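Local coordinates for protein Exo-poly-alpha-D-galacturonosidase (Thermotoga maritima, PDB 3JUR) that probably hydrolyses the glycosidic bonds of polygalacturonate, as a tetrameric, hyperthermoactive exopolygalacturonase of glycoside hydrolase family 28, at residues D[321-326]-D[350-355]. Numbering follows the deposited sequence.
Sequences NVERAL and NVSEEV
Arg324 is the side chain to start from, because it ties together two equivalent turns of neighbouring coils. Its CG sits beside the backbone N (chi1 -58°) and the chain runs extended to NE, which meets Glu354 OE1 at 2.7 Å in a salt bridge. That oxygen offers its syn lone pair and lies close to the guanidinium plane; Glu354 gets it there by bending at chi2 (97°). Arg324 NH1 donates to Glu323 OE1 at 2.9 Å in a second salt bridge; this oxygen uses its anti lone pair and is tilted out of the guanidinium plane. Water 3 bridges Arg324 and Glu354, accepting from Arg324 NH2 and donating to Glu354 OE2, while Glu353 lays its CG over one guanidinium face and sends its carboxylate off to Lys387. An alanine in place of Arg324 would probably leave the carboxylates of Glu323 and Glu354 without this shared positive charge, loosening the link between the two turns.

The backbones themselves run alongside each other. Ser352 N donates to Val322 O at 3.0 Å, and Glu323 O receives Glu353 N at 2.9 Å plus a weak bond from Glu354 N. At the corner, Val355 O takes a nearly straight bond from Leu326 N (166°) and a weak one from Ala325 N. Asn321 and Asn350 lie side by side, pointing the same way, their amides nearly parallel, with Asn321 OD1 against Asn350 CB at 3.6 Å. Water 1 joins Asn321 O to Ser352 OG.

The two segments are equivalent turns on successive coils of the right-handed parallel beta-helix of family 28 hydrolases. Segment 321-326 links strand 309-320 to strand 327-329, and segment 350-355 likewise links strand 337-349 to strand 357-359; His296 of the preceding coil binds Arg324 NH1 through its carbonyl, and Arg391 of the following one pairs with Glu354.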
# COMPACT_ATOMS: atom_id res chain seq x y z
N ASN D 321 5.79 -17.15 17.18
CA ASN D 321 6.37 -16.51 18.38
C ASN D 321 7.90 -16.54 18.43
O ASN D 321 8.51 -16.07 19.40
CB ASN D 321 5.78 -17.08 19.69
CG ASN D 321 4.25 -17.11 19.69
OD1 ASN D 321 3.59 -16.21 19.20
ND2 ASN D 321 3.69 -18.17 20.27
N VAL D 322 8.52 -17.07 17.38
CA VAL D 322 9.97 -17.28 17.31
C VAL D 322 10.74 -15.96 17.22
O VAL D 322 10.18 -14.94 16.81
CB VAL D 322 10.37 -18.21 16.14
CG1 VAL D 322 9.65 -19.55 16.25
CG2 VAL D 322 10.10 -17.55 14.77
N GLU D 323 12.01 -15.99 17.60
CA GLU D 323 12.82 -14.78 17.50
C GLU D 323 13.09 -14.41 16.05
O GLU D 323 13.07 -13.23 15.69
CB GLU D 323 14.14 -14.93 18.25
CG GLU D 323 14.00 -14.92 19.77
CD GLU D 323 15.34 -14.96 20.49
OE1 GLU D 323 16.39 -14.96 19.82
OE2 GLU D 323 15.35 -14.98 21.75
N ARG D 324 13.35 -15.44 15.24
CA ARG D 324 13.71 -15.29 13.83
C ARG D 324 13.14 -16.45 13.03
O ARG D 324 13.10 -17.59 13.50
CB ARG D 324 15.23 -15.27 13.65
CG ARG D 324 15.92 -14.16 14.42
CD ARG D 324 17.44 -14.27 14.46
NE ARG D 324 17.91 -13.38 15.53
CZ ARG D 324 17.98 -13.71 16.81
NH1 ARG D 324 17.68 -14.95 17.20
NH2 ARG D 324 18.38 -12.81 17.70
N ALA D 325 12.71 -16.16 11.81
CA ALA D 325 12.19 -17.21 10.94
C ALA D 325 13.34 -17.91 10.21
O ALA D 325 13.46 -19.14 10.26
CB ALA D 325 11.17 -16.65 9.96
N LEU D 326 14.17 -17.11 9.54
CA LEU D 326 15.32 -17.60 8.78
C LEU D 326 16.55 -16.85 9.28
O LEU D 326 16.57 -15.62 9.32
CB LEU D 326 15.13 -17.37 7.27
CG LEU D 326 16.31 -17.71 6.33
CD1 LEU D 326 16.67 -19.22 6.34
CD2 LEU D 326 16.05 -17.25 4.91
N ASN D 350 4.02 -13.46 14.64
CA ASN D 350 4.54 -12.87 15.88
C ASN D 350 6.05 -13.10 16.09
O ASN D 350 6.49 -13.49 17.17
CB ASN D 350 3.72 -13.32 17.10
CG ASN D 350 2.31 -12.74 17.10
OD1 ASN D 350 2.10 -11.59 16.74
ND2 ASN D 350 1.34 -13.54 17.54
N VAL D 351 6.83 -12.88 15.02
CA VAL D 351 8.29 -12.86 15.13
C VAL D 351 8.72 -11.71 16.06
O VAL D 351 8.19 -10.61 15.96
CB VAL D 351 8.95 -12.72 13.74
CG1 VAL D 351 10.47 -12.63 13.86
CG2 VAL D 351 8.55 -13.89 12.82
N SER D 352 9.67 -11.96 16.96
CA SER D 352 10.07 -10.93 17.94
C SER D 352 11.35 -10.13 17.60
O SER D 352 11.45 -8.96 17.97
CB SER D 352 10.18 -11.51 19.35
OG SER D 352 11.20 -12.50 19.39
N GLU D 353 12.30 -10.74 16.90
CA GLU D 353 13.56 -10.05 16.55
C GLU D 353 13.64 -9.70 15.07
O GLU D 353 13.29 -8.59 14.68
CB GLU D 353 14.78 -10.87 17.00
CG GLU D 353 14.87 -11.07 18.52
CD GLU D 353 15.11 -9.76 19.28
OE1 GLU D 353 15.85 -8.90 18.77
OE2 GLU D 353 14.56 -9.60 20.38
N GLU D 354 14.12 -10.64 14.24
CA GLU D 354 14.23 -10.40 12.80
C GLU D 354 13.57 -11.53 12.05
O GLU D 354 13.79 -12.69 12.36
CB GLU D 354 15.70 -10.29 12.34
CG GLU D 354 16.55 -9.25 13.06
CD GLU D 354 17.38 -9.83 14.20
OE1 GLU D 354 17.58 -11.06 14.25
OE2 GLU D 354 17.85 -9.03 15.04
N VAL D 355 12.75 -11.20 11.05
CA VAL D 355 12.10 -12.23 10.25
C VAL D 355 13.15 -12.96 9.43
O VAL D 355 13.19 -14.20 9.41
CB VAL D 355 10.99 -11.65 9.34
CG1 VAL D 355 10.36 -12.77 8.50
CG2 VAL D 355 9.92 -10.92 10.16
O HOH W 1 10.48 -14.72 20.65
O HOH W 2 7.16 -13.32 20.13
O HOH W 3 18.91 -10.12 17.02